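Local coordinates for protein 3,4-dihydroxybenzoate decarboxylase (Enterobacter cloacae, PDB 5NY5) that removes the carboxyl group of 3,4-dihydroxybenzoate to give catechol, and para-carboxylates catechols in reverse, as a UbiD-family, prenylated-flavin-dependent enzyme that binds a metal ion, at residues A[168-172]-A[181-185]; A[204-210]-A[263-269]; A[171-176]-A[276-280]; A[136-140]-A[317-322]. One frame throughout, in Å; residues are numbered along the deposited sequence.

Interaction 1 of 4, residues A[168-172]-A[181-185]; sequences TIHRL and SMFLA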
loop_
_atom_site.group_PDB
_atom_site.type_symbol
_atom_site.label_atom_id
_atom_site.label_comp_id
_atom_site.label_asym_id
_atom_site.label_seq_id
_atom_site.Cartn_x
_atom_site.Cartn_y
_atom_site.Cartn_z
ATOM N N THR A 168 39.824 21.551 -7.881
ATOM C CA THR A 168 38.970 20.570 -7.228
ATOM C C THR A 168 39.722 19.941 -6.064
ATOM O O THR A 168 40.923 20.156 -5.883
ATOM C CB THR A 168 38.513 19.481 -8.205
ATOM O OG1 THR A 168 39.583 19.161 -9.103
ATOM C CG2 THR A 168 37.301 19.934 -8.999
ATOM N N ILE A 169 38.998 19.146 -5.281
ATOM C CA ILE A 169 39.550 18.442 -4.128
ATOM C C ILE A 169 39.518 16.948 -4.415
ATOM O O ILE A 169 38.464 16.396 -4.754
ATOM C CB ILE A 169 38.776 18.771 -2.840
ATOM C CG1 ILE A 169 38.825 20.274 -2.561
ATOM C CG2 ILE A 169 39.347 17.993 -1.663
ATOM C CD1 ILE A 169 38.249 20.670 -1.218
ATOM N N HIS A 170 40.670 16.299 -4.279
ATOM C CA HIS A 170 40.810 14.873 -4.522
ATOM C C HIS A 170 41.537 14.232 -3.351
ATOM O O HIS A 170 42.099 14.912 -2.489
ATOM C CB HIS A 170 41.580 14.594 -5.821
ATOM C CG HIS A 170 41.037 15.308 -7.017
ATOM N ND1 HIS A 170 40.415 14.651 -8.056
ATOM C CD2 HIS A 170 41.028 16.621 -7.344
ATOM C CE1 HIS A 170 40.043 15.530 -8.970
ATOM N NE2 HIS A 170 40.405 16.733 -8.562
ATOM N N ARG A 171 41.523 12.903 -3.329
ATOM C CA ARG A 171 42.329 12.125 -2.403
ATOM C C ARG A 171 43.335 11.307 -3.200
ATOM O O ARG A 171 43.028 10.831 -4.297
ATOM C CB ARG A 171 41.468 11.211 -1.525
ATOM C CG ARG A 171 40.752 10.101 -2.270
ATOM C CD ARG A 171 39.867 9.302 -1.330
ATOM N NE ARG A 171 39.203 8.194 -2.009
ATOM C CZ ARG A 171 38.251 7.447 -1.462
ATOM N NH1 ARG A 171 37.846 7.692 -0.224
ATOM N NH2 ARG A 171 37.702 6.459 -2.153
ATOM N N LEU A 172 44.538 11.160 -2.653
ATOM C CA LEU A 172 45.636 10.508 -3.354
ATOM C C LEU A 172 46.280 9.475 -2.445
ATOM O O LEU A 172 46.555 9.757 -1.275
ATOM C CB LEU A 172 46.682 11.526 -3.816
ATOM C CG LEU A 172 46.234 12.544 -4.868
ATOM C CD1 LEU A 172 45.601 13.772 -4.227
ATOM C CD2 LEU A 172 47.398 12.936 -5.757
ATOM N N SER A 181 48.399 7.456 -6.764
ATOM C CA SER A 181 47.157 7.095 -7.433
ATOM C C SER A 181 46.083 8.107 -7.059
ATOM O O SER A 181 45.890 8.405 -5.877
ATOM C CB SER A 181 46.715 5.681 -7.055
ATOM O OG SER A 181 46.451 5.581 -5.669
HETATM N N MSE A 182 45.400 8.639 -8.065
HETATM C CA MSE A 182 44.396 9.670 -7.841
HETATM C C MSE A 182 43.144 9.432 -8.677
HETATM O O MSE A 182 43.215 9.320 -9.898
HETATM C CB MSE A 182 44.980 11.050 -8.147
HETATM C CG MSE A 182 43.946 12.152 -8.320
HETATM SE SE MSE A 182 44.726 13.941 -8.244
HETATM C CE MSE A 182 43.495 14.854 -9.447
ATOM N N PHE A 183 41.998 9.353 -8.006
ATOM C CA PHE A 183 40.726 9.168 -8.685
ATOM C C PHE A 183 40.183 10.501 -9.184
ATOM O O PHE A 183 40.371 11.548 -8.560
ATOM C CB PHE A 183 39.711 8.509 -7.749
ATOM C CG PHE A 183 38.318 8.448 -8.310
ATOM C CD1 PHE A 183 37.970 7.475 -9.228
ATOM C CD2 PHE A 183 37.357 9.363 -7.914
ATOM C CE1 PHE A 183 36.690 7.416 -9.744
ATOM C CE2 PHE A 183 36.077 9.310 -8.428
ATOM C CZ PHE A 183 35.743 8.335 -9.344
ATOM N N LEU A 184 39.505 10.452 -10.325
ATOM C CA LEU A 184 38.878 11.628 -10.910
ATOM C C LEU A 184 37.437 11.293 -11.261
ATOM O O LEU A 184 37.167 10.241 -11.847
ATOM C CB LEU A 184 39.633 12.109 -12.156
ATOM C CG LEU A 184 41.022 12.732 -11.963
ATOM C CD1 LEU A 184 42.111 11.673 -11.849
ATOM C CD2 LEU A 184 41.336 13.711 -13.086
ATOM N N ALA A 185 36.520 12.185 -10.898
ATOM C CA ALA A 185 35.106 11.976 -11.171
ATOM C C ALA A 185 34.810 12.246 -12.640
ATOM O O ALA A 185 35.193 13.289 -13.179
ATOM C CB ALA A 185 34.251 12.879 -10.286
#

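Interaction 2 of 4, residues A[204-210]-A[263-269]; sequences LPVTINM and IIIEGEL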
loop_
_atom_site.group_PDB
_atom_site.type_symbol
_atom_site.label_atom_id
_atom_site.label_comp_id
_atom_site.label_asym_id
_atom_site.label_seq_id
_atom_site.Cartn_x
_atom_site.Cartn_y
_atom_site.Cartn_z
ATOM N N LEU A 204 49.407 15.182 -18.364
ATOM C CA LEU A 204 48.702 16.397 -17.976
ATOM C C LEU A 204 49.343 16.976 -16.723
ATOM O O LEU A 204 49.406 16.285 -15.691
ATOM C CB LEU A 204 47.218 16.120 -17.731
ATOM C CG LEU A 204 46.368 17.360 -17.448
ATOM C CD1 LEU A 204 46.287 18.248 -18.681
ATOM C CD2 LEU A 204 44.978 16.975 -16.968
ATOM N N PRO A 205 49.819 18.222 -16.749
ATOM C CA PRO A 205 50.477 18.790 -15.565
ATOM C C PRO A 205 49.448 19.242 -14.538
ATOM O O PRO A 205 48.461 19.899 -14.874
ATOM C CB PRO A 205 51.267 19.980 -16.127
ATOM C CG PRO A 205 50.938 20.045 -17.615
ATOM C CD PRO A 205 49.732 19.199 -17.843
ATOM N N VAL A 206 49.687 18.882 -13.275
ATOM C CA VAL A 206 48.804 19.243 -12.174
ATOM C C VAL A 206 49.644 19.670 -10.979
ATOM O O VAL A 206 50.811 19.298 -10.843
ATOM C CB VAL A 206 47.864 18.085 -11.768
ATOM C CG1 VAL A 206 46.883 17.764 -12.889
ATOM C CG2 VAL A 206 48.676 16.855 -11.392
ATOM N N THR A 207 49.033 20.470 -10.110
ATOM C CA THR A 207 49.602 20.809 -8.815
ATOM C C THR A 207 48.625 20.403 -7.723
ATOM O O THR A 207 47.412 20.583 -7.864
ATOM C CB THR A 207 49.916 22.302 -8.694
ATOM O OG1 THR A 207 48.694 23.047 -8.631
ATOM C CG2 THR A 207 50.735 22.771 -9.886
ATOM N N ILE A 208 49.160 19.854 -6.642
ATOM C CA ILE A 208 48.367 19.369 -5.520
ATOM C C ILE A 208 48.670 20.269 -4.333
ATOM O O ILE A 208 49.756 20.194 -3.745
ATOM C CB ILE A 208 48.673 17.900 -5.211
ATOM C CG1 ILE A 208 48.514 17.069 -6.483
ATOM C CG2 ILE A 208 47.760 17.392 -4.115
ATOM C CD1 ILE A 208 49.363 15.829 -6.512
ATOM N N ASN A 209 47.714 21.118 -3.978
ATOM C CA ASN A 209 47.911 22.157 -2.978
ATOM C C ASN A 209 47.302 21.706 -1.658
ATOM O O ASN A 209 46.106 21.409 -1.592
ATOM C CB ASN A 209 47.284 23.469 -3.443
ATOM C CG ASN A 209 47.740 23.869 -4.833
ATOM O OD1 ASN A 209 48.605 24.729 -4.989
ATOM N ND2 ASN A 209 47.163 23.243 -5.852
HETATM N N MSE A 210 48.122 21.659 -0.612
HETATM C CA MSE A 210 47.672 21.190 0.694
HETATM C C MSE A 210 48.114 22.132 1.812
HETATM O O MSE A 210 49.220 22.667 1.783
HETATM C CB MSE A 210 48.194 19.778 0.957
HETATM C CG MSE A 210 47.793 18.764 -0.098
HETATM SE SE MSE A 210 48.547 16.998 0.203
HETATM C CE MSE A 210 50.437 17.462 0.130
ATOM N N ILE A 263 52.130 22.828 1.560
ATOM C CA ILE A 263 52.849 21.834 0.773
ATOM C C ILE A 263 52.261 21.798 -0.630
ATOM O O ILE A 263 51.043 21.911 -0.806
ATOM C CB ILE A 263 52.785 20.434 1.420
ATOM C CG1 ILE A 263 53.256 20.490 2.872
ATOM C CG2 ILE A 263 53.626 19.438 0.638
ATOM C CD1 ILE A 263 53.308 19.144 3.544
ATOM N N ILE A 264 53.129 21.644 -1.627
ATOM C CA ILE A 264 52.729 21.517 -3.022
ATOM C C ILE A 264 53.348 20.247 -3.584
ATOM O O ILE A 264 54.529 19.969 -3.355
ATOM C CB ILE A 264 53.168 22.735 -3.863
ATOM C CG1 ILE A 264 52.675 24.034 -3.231
ATOM C CG2 ILE A 264 52.655 22.608 -5.290
ATOM C CD1 ILE A 264 51.183 24.156 -3.213
ATOM N N ILE A 265 52.551 19.478 -4.316
ATOM C CA ILE A 265 53.040 18.332 -5.070
ATOM C C ILE A 265 52.826 18.633 -6.545
ATOM O O ILE A 265 51.684 18.776 -6.998
ATOM C CB ILE A 265 52.334 17.031 -4.663
ATOM C CG1 ILE A 265 52.511 16.772 -3.169
ATOM C CG2 ILE A 265 52.877 15.862 -5.462
ATOM C CD1 ILE A 265 51.857 15.492 -2.695
ATOM N N GLU A 266 53.920 18.752 -7.290
ATOM C CA GLU A 266 53.870 18.990 -8.727
ATOM C C GLU A 266 54.095 17.668 -9.446
ATOM O O GLU A 266 55.144 17.037 -9.280
ATOM C CB GLU A 266 54.917 20.018 -9.152
ATOM C CG GLU A 266 54.700 21.407 -8.580
ATOM C CD GLU A 266 55.735 22.402 -9.064
ATOM O OE1 GLU A 266 56.546 22.039 -9.941
ATOM O OE2 GLU A 266 55.738 23.546 -8.568
ATOM N N GLY A 267 53.113 17.252 -10.242
ATOM C CA GLY A 267 53.207 15.989 -10.939
ATOM C C GLY A 267 52.449 16.024 -12.247
ATOM O O GLY A 267 51.886 17.047 -12.641
ATOM N N GLU A 268 52.444 14.878 -12.921
ATOM C CA GLU A 268 51.755 14.716 -14.190
ATOM C C GLU A 268 50.982 13.407 -14.185
ATOM O O GLU A 268 51.415 12.413 -13.598
ATOM C CB GLU A 268 52.736 14.735 -15.370
ATOM C CG GLU A 268 53.421 16.071 -15.587
ATOM C CD GLU A 268 54.552 15.988 -16.588
ATOM O OE1 GLU A 268 55.210 17.022 -16.829
ATOM O OE2 GLU A 268 54.786 14.889 -17.133
ATOM N N LEU A 269 49.826 13.421 -14.843
ATOM C CA LEU A 269 49.020 12.217 -15.017
ATOM C C LEU A 269 49.540 11.456 -16.231
ATOM O O LEU A 269 49.405 11.921 -17.368
ATOM C CB LEU A 269 47.548 12.583 -15.172
ATOM C CG LEU A 269 46.841 13.044 -13.896
ATOM C CD1 LEU A 269 45.727 14.024 -14.216
ATOM C CD2 LEU A 269 46.291 11.848 -13.140
#

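Interaction 3 of 4, residues A[171-176]-A[276-280]; sequences RLCVQE and REDQH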
loop_
_atom_site.group_PDB
_atom_site.type_symbol
_atom_site.label_atom_id
_atom_site.label_comp_id
_atom_site.label_asym_id
_atom_site.label_seq_id
_atom_site.Cartn_x
_atom_site.Cartn_y
_atom_site.Cartn_z
ATOM N N ARG A 171 41.523 12.903 -3.329
ATOM C CA ARG A 171 42.329 12.125 -2.403
ATOM C C ARG A 171 43.335 11.307 -3.200
ATOM O O ARG A 171 43.028 10.831 -4.297
ATOM C CB ARG A 171 41.468 11.211 -1.525
ATOM C CG ARG A 171 40.752 10.101 -2.270
ATOM C CD ARG A 171 39.867 9.302 -1.330
ATOM N NE ARG A 171 39.203 8.194 -2.009
ATOM C CZ ARG A 171 38.251 7.447 -1.462
ATOM N NH1 ARG A 171 37.846 7.692 -0.224
ATOM N NH2 ARG A 171 37.702 6.459 -2.153
ATOM N N LEU A 172 44.538 11.160 -2.653
ATOM C CA LEU A 172 45.636 10.508 -3.354
ATOM C C LEU A 172 46.280 9.475 -2.445
ATOM O O LEU A 172 46.555 9.757 -1.275
ATOM C CB LEU A 172 46.682 11.526 -3.816
ATOM C CG LEU A 172 46.234 12.544 -4.868
ATOM C CD1 LEU A 172 45.601 13.772 -4.227
ATOM C CD2 LEU A 172 47.398 12.936 -5.757
ATOM N N CYS A 173 46.527 8.288 -2.988
ATOM C CA CYS A 173 47.166 7.205 -2.255
ATOM C C CYS A 173 48.619 7.083 -2.696
ATOM O O CYS A 173 48.910 7.084 -3.896
ATOM C CB CYS A 173 46.427 5.886 -2.484
ATOM S SG CYS A 173 47.113 4.473 -1.598
ATOM N N VAL A 174 49.523 6.981 -1.725
ATOM C CA VAL A 174 50.945 6.868 -2.027
ATOM C C VAL A 174 51.232 5.463 -2.538
ATOM O O VAL A 174 50.929 4.470 -1.866
ATOM C CB VAL A 174 51.795 7.197 -0.795
ATOM C CG1 VAL A 174 53.265 6.979 -1.092
ATOM C CG2 VAL A 174 51.542 8.625 -0.345
ATOM N N GLN A 175 51.822 5.372 -3.727
ATOM C CA GLN A 175 52.118 4.095 -4.361
ATOM C C GLN A 175 53.607 3.795 -4.421
ATOM O O GLN A 175 54.037 2.710 -4.019
ATOM C CB GLN A 175 51.527 4.064 -5.777
ATOM C CG GLN A 175 50.028 4.311 -5.834
ATOM C CD GLN A 175 49.221 3.204 -5.180
ATOM O OE1 GLN A 175 49.727 2.111 -4.931
ATOM N NE2 GLN A 175 47.955 3.485 -4.901
ATOM N N GLU A 176 54.409 4.732 -4.923
ATOM C CA GLU A 176 55.847 4.528 -5.027
ATOM C C GLU A 176 56.596 5.720 -4.449
ATOM O O GLU A 176 55.982 6.631 -3.886
ATOM C CB GLU A 176 56.256 4.306 -6.485
ATOM C CG GLU A 176 55.500 3.194 -7.191
ATOM C CD GLU A 176 55.871 1.817 -6.683
ATOM O OE1 GLU A 176 56.906 1.686 -5.998
ATOM O OE2 GLU A 176 55.123 0.861 -6.972
ATOM N N ARG A 276 45.866 -0.355 -9.609
ATOM C CA ARG A 276 44.813 -0.623 -8.643
ATOM C C ARG A 276 45.239 -0.078 -7.287
ATOM O O ARG A 276 46.419 -0.126 -6.930
ATOM C CB ARG A 276 44.487 -2.116 -8.553
ATOM C CG ARG A 276 45.579 -3.005 -7.996
ATOM C CD ARG A 276 45.113 -4.454 -8.002
ATOM N NE ARG A 276 46.104 -5.361 -7.436
ATOM C CZ ARG A 276 46.147 -5.712 -6.156
ATOM N NH1 ARG A 276 45.253 -5.230 -5.306
ATOM N NH2 ARG A 276 47.085 -6.545 -5.728
ATOM N N GLU A 277 44.262 0.447 -6.545
ATOM C CA GLU A 277 44.562 1.274 -5.380
ATOM C C GLU A 277 45.344 0.501 -4.324
ATOM O O GLU A 277 46.299 1.029 -3.741
ATOM C CB GLU A 277 43.260 1.824 -4.800
ATOM C CG GLU A 277 43.371 3.203 -4.181
ATOM C CD GLU A 277 42.026 3.891 -4.072
ATOM O OE1 GLU A 277 41.015 3.283 -4.479
ATOM O OE2 GLU A 277 41.976 5.040 -3.587
ATOM N N ASP A 278 44.966 -0.751 -4.072
ATOM C CA ASP A 278 45.564 -1.554 -3.012
ATOM C C ASP A 278 46.650 -2.491 -3.531
ATOM O O ASP A 278 46.806 -3.601 -3.011
ATOM C CB ASP A 278 44.482 -2.352 -2.288
ATOM C CG ASP A 278 43.789 -3.349 -3.197
ATOM O OD1 ASP A 278 43.744 -3.111 -4.422
ATOM O OD2 ASP A 278 43.294 -4.375 -2.687
ATOM N N GLN A 279 47.416 -2.059 -4.537
ATOM C CA GLN A 279 48.390 -2.956 -5.153
ATOM C C GLN A 279 49.454 -3.416 -4.162
ATOM O O GLN A 279 49.935 -4.551 -4.254
ATOM C CB GLN A 279 49.045 -2.279 -6.355
ATOM C CG GLN A 279 49.792 -1.002 -6.026
ATOM C CD GLN A 279 50.783 -0.619 -7.104
ATOM O OE1 GLN A 279 51.103 -1.420 -7.980
ATOM N NE2 GLN A 279 51.271 0.615 -7.050
ATOM N N HIS A 280 49.828 -2.565 -3.209
ATOM C CA HIS A 280 50.871 -2.906 -2.252
ATOM C C HIS A 280 50.332 -3.481 -0.950
ATOM O O HIS A 280 51.112 -4.033 -0.167
ATOM C CB HIS A 280 51.731 -1.674 -1.941
ATOM C CG HIS A 280 52.501 -1.159 -3.118
ATOM N ND1 HIS A 280 53.587 -1.822 -3.647
ATOM C CD2 HIS A 280 52.347 -0.039 -3.862
ATOM C CE1 HIS A 280 54.064 -1.136 -4.669
ATOM N NE2 HIS A 280 53.330 -0.050 -4.821
HETATM O O HOH W 1 38.626 4.038 -4.234
#

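Interaction 4 of 4, residues A[136-140]-A[317-322]; sequences PAPTN and LQTLVG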
loop_
_atom_site.group_PDB
_atom_site.type_symbol
_atom_site.label_atom_id
_atom_site.label_comp_id
_atom_site.label_asym_id
_atom_site.label_seq_id
_atom_site.Cartn_x
_atom_site.Cartn_y
_atom_site.Cartn_z
ATOM N N PRO A 136 54.876 12.411 5.817
ATOM C CA PRO A 136 54.242 11.316 6.579
ATOM C C PRO A 136 52.736 11.238 6.333
ATOM O O PRO A 136 51.902 11.640 7.144
ATOM C CB PRO A 136 54.567 11.690 8.027
ATOM C CG PRO A 136 54.597 13.181 8.011
ATOM C CD PRO A 136 55.129 13.592 6.659
ATOM N N ALA A 137 52.374 10.711 5.174
ATOM C CA ALA A 137 50.967 10.547 4.837
ATOM C C ALA A 137 50.342 9.506 5.757
ATOM O O ALA A 137 50.845 8.377 5.831
ATOM C CB ALA A 137 50.811 10.134 3.379
ATOM N N PRO A 138 49.269 9.828 6.467
ATOM C CA PRO A 138 48.702 8.879 7.424
ATOM C C PRO A 138 47.772 7.879 6.755
ATOM O O PRO A 138 47.282 8.079 5.643
ATOM C CB PRO A 138 47.927 9.775 8.400
ATOM C CG PRO A 138 47.978 11.183 7.813
ATOM C CD PRO A 138 48.496 11.076 6.420
ATOM N N THR A 139 47.550 6.777 7.461
ATOM C CA THR A 139 46.535 5.797 7.108
ATOM C C THR A 139 45.433 5.863 8.153
ATOM O O THR A 139 45.715 5.853 9.355
ATOM C CB THR A 139 47.120 4.385 7.045
ATOM O OG1 THR A 139 47.485 3.959 8.362
ATOM C CG2 THR A 139 48.353 4.361 6.157
ATOM N N ASN A 140 44.182 5.945 7.698
ATOM C CA ASN A 140 43.074 6.085 8.635
ATOM C C ASN A 140 42.796 4.782 9.379
ATOM O O ASN A 140 42.570 4.795 10.594
ATOM C CB ASN A 140 41.826 6.570 7.904
ATOM C CG ASN A 140 41.723 8.081 7.874
ATOM O OD1 ASN A 140 40.944 8.675 8.618
ATOM N ND2 ASN A 140 42.518 8.713 7.019
ATOM N N LEU A 317 51.428 19.410 7.493
ATOM C CA LEU A 317 50.685 18.466 6.664
ATOM C C LEU A 317 49.243 18.426 7.156
ATOM O O LEU A 317 48.974 17.964 8.269
ATOM C CB LEU A 317 51.324 17.081 6.707
ATOM C CG LEU A 317 50.652 16.018 5.838
ATOM C CD1 LEU A 317 50.482 16.525 4.420
ATOM C CD2 LEU A 317 51.453 14.729 5.846
ATOM N N GLN A 318 48.318 18.916 6.337
ATOM C CA GLN A 318 46.902 18.955 6.679
ATOM C C GLN A 318 46.158 17.834 5.967
ATOM O O GLN A 318 46.344 17.622 4.765
ATOM C CB GLN A 318 46.282 20.304 6.313
ATOM C CG GLN A 318 44.796 20.396 6.603
ATOM C CD GLN A 318 44.217 21.757 6.276
ATOM O OE1 GLN A 318 44.836 22.556 5.578
ATOM N NE2 GLN A 318 43.024 22.028 6.786
ATOM N N THR A 319 45.320 17.122 6.712
ATOM C CA THR A 319 44.446 16.095 6.162
ATOM C C THR A 319 43.218 16.001 7.061
ATOM O O THR A 319 42.994 16.859 7.920
ATOM C CB THR A 319 45.190 14.760 6.027
ATOM O OG1 THR A 319 44.362 13.814 5.339
ATOM C CG2 THR A 319 45.558 14.207 7.394
ATOM N N LEU A 320 42.408 14.966 6.859
ATOM C CA LEU A 320 41.213 14.757 7.662
ATOM C C LEU A 320 41.219 13.345 8.227
ATOM O O LEU A 320 42.023 12.495 7.837
ATOM C CB LEU A 320 39.932 15.012 6.851
ATOM C CG LEU A 320 39.746 14.377 5.468
ATOM C CD1 LEU A 320 39.461 12.886 5.544
ATOM C CD2 LEU A 320 38.637 15.087 4.708
ATOM N N VAL A 321 40.300 13.105 9.157
ATOM C CA VAL A 321 40.093 11.796 9.763
ATOM C C VAL A 321 38.598 11.508 9.756
ATOM O O VAL A 321 37.795 12.376 10.111
ATOM C CB VAL A 321 40.649 11.731 11.198
ATOM C CG1 VAL A 321 40.255 10.429 11.870
ATOM C CG2 VAL A 321 42.163 11.887 11.191
ATOM N N GLY A 322 38.226 10.301 9.348
ATOM C CA GLY A 322 36.833 9.904 9.400
ATOM C C GLY A 322 36.235 9.331 8.132
ATOM O O GLY A 322 36.062 8.121 8.030
#

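Interaction 1 of 4, residues A[168-172]-A[181-185]
The Met182 side chain, a selenomethionine in this model, lies over the His170 ring: CE of Met182 sits 3.4 Å from the ring centroid and only 10° off its normal, a CH-pi contact over the face. SE of the same residue is oblique to the ring but meets CD2 of Leu172 at 3.8 Å. In the ring plane, ND1 of His170 donates to O of Phe183 (3.1 Å, 166°), while NE2 of His170 and OG1 of Thr168 share a 2.6 Å hydrogen bond, so both ring nitrogens are engaged. The two segments belong to the beta hairpin of strands 165-174 and 179-182, within the Rift-related, FMN-binding region of UbiD enzymes. Near Leu172 the strands run close, with CA of Leu172 3.3 Å from O of Ser181 in a CA-H...O contact; at His170 and Phe183 the CA atoms are 7.1 Å apart, and a side chain spans the gap. Ile169, His170, Arg171, Phe183 and Ala185 all bind prenylated FMN in a structure of this protein, though this chain is cofactor-free.

Interaction 2 of 4, residues A[204-210]-A[263-269]
Ile208 and Ile265 form the apolar centre, CD1 of Ile208 resting 3.7 Å from CG2 of Ile265. CE of the selenomethionine Met210 extends this layer, 3.7 Å from CD1 of Ile265 and 3.8 Å from CG2 of Ile263; farther along, CD1 of Leu269 lies 4.1 Å from both CG1 of Val206 and CD2 of Leu204. Two neighbouring strands of the Rift-related domain's antiparallel sheet run at 163°. Their hydrogen-bonded pairs include Ile208 N to Ile265 O (2.8 Å) and Val206 N to Gly267 O (2.9 Å); Leu204 N to Leu269 O is weak at 3.4 Å. The other face mixes Thr207, Asn209, Glu266 and Glu268 with Pro205 and Ile264. ND2 of Asn209 donates to OG1 of Thr207 at 3.2 Å, which also bonds O of Lys256; Asn209 bonds Leu153 and Ile258, and Glu266 accepts from the backbone of Val251 and Ala252. The pairing therefore separates an apolar face from one whose buried polar groups are satisfied largely by backbone partners.

Interaction 3 of 4, residues A[171-176]-A[276-280]
The side-chain amide of Gln175 is satisfied at both ends: its NE2 donates to O of Glu277 (3.2 Å, 170°), and its OE1 accepts from NE2 of Gln279 (3.0 Å, 158°). Gln175 NE2 also bonds Ser181 on the adjoining hairpin strand. Facing it is a type I beta turn from Arg276 to Gln279, closed by a weak 3.2 Å bond from Gln279 N to Arg276 O; NE2 of His280 makes a weak bond to OE2 of Glu176 (2.9 Å, 129°). Within the turn, NH1 of Arg276 forms a salt bridge with OD1 of Asp278 at 2.7 Å, and NH2 of Arg276 bonds Asn282. At the other end, Arg171, which binds prenylated FMN in a structure of this protein, has its salt bridge with Glu289. NE of Arg171 stays 4.5 Å from OE2 of Glu277, beyond salt-bridge range, but a water bridges the two residues, 2.5 Å from Glu277 OE1 and a weak 3.3 Å from Arg171 NH2. Glu277 OE1 also accepts from the backbone of Asn298. The turn is thus held to segment 171-176 chiefly by hydrogen bonds of neutral amide groups, with the water link weak on the arginine side.

Interaction 4 of 4, residues A[136-140]-A[317-322]
In the Rift-related region of this UbiD-family enzyme, the loop 136-140 between helix 131-134 and strand 148-157 runs alongside segment 317-322, which starts on strand 316-319, an outermost strand of a four-stranded mixed sheet within this chain; the end-to-end directions of the segments differ by just 7°. No beta pairing joins them: CA of Asn140 is 6.5 Å from CA of Val321, and side chains fill the space. The apolar contacts pair CD2 of Leu317 with CD of Pro136 at 3.9 Å, and CG of Pro138 with CG2 of Thr319 at 3.9 Å. A separate van der Waals approach brings CD2 of Leu317 3.4 Å from O of Pro136. On the flanks, strand 70-73 packs against Pro136 and Thr319, and strand 148-157 against Thr319 and Leu320. Phe478 of a second subunit packs on both Asn140 and Val321, placing this end at a subunit interface. The polar component is one hydrogen bond in the loop leading to helix 324-346: N of Gly322 donates to OD1 of Asn140 at 3.3 Å, with an N-H...O angle of 160°.

In the fold
Interactions 1 and 3 share Arg171 and Leu172, and are tied where Ser181 OG comes 2.7 Å from Gln175 NE2 and Ser181 N 2.9 Å from Cys173 O. Interaction 2 belongs to the same sheet and joins both through one apolar touch, Leu172 CD2 to Ile208 CD1 at 3.6 Å. Interaction 4 encloses the other three in sequence; it meets interaction 2 at Leu317 CD1 and Ile263 CD1 (4.0 Å) and interaction 3 at Ala137 CB and Val174 CG2 (4.1 Å). Interaction 1 holds most of the cofactor-binding residues here; the His170 side chain is about 6 Å from that of Asp166, which binds Mn(2+) in a structure of this protein, and the Leu320 side chain about 7 Å from that of Ile169.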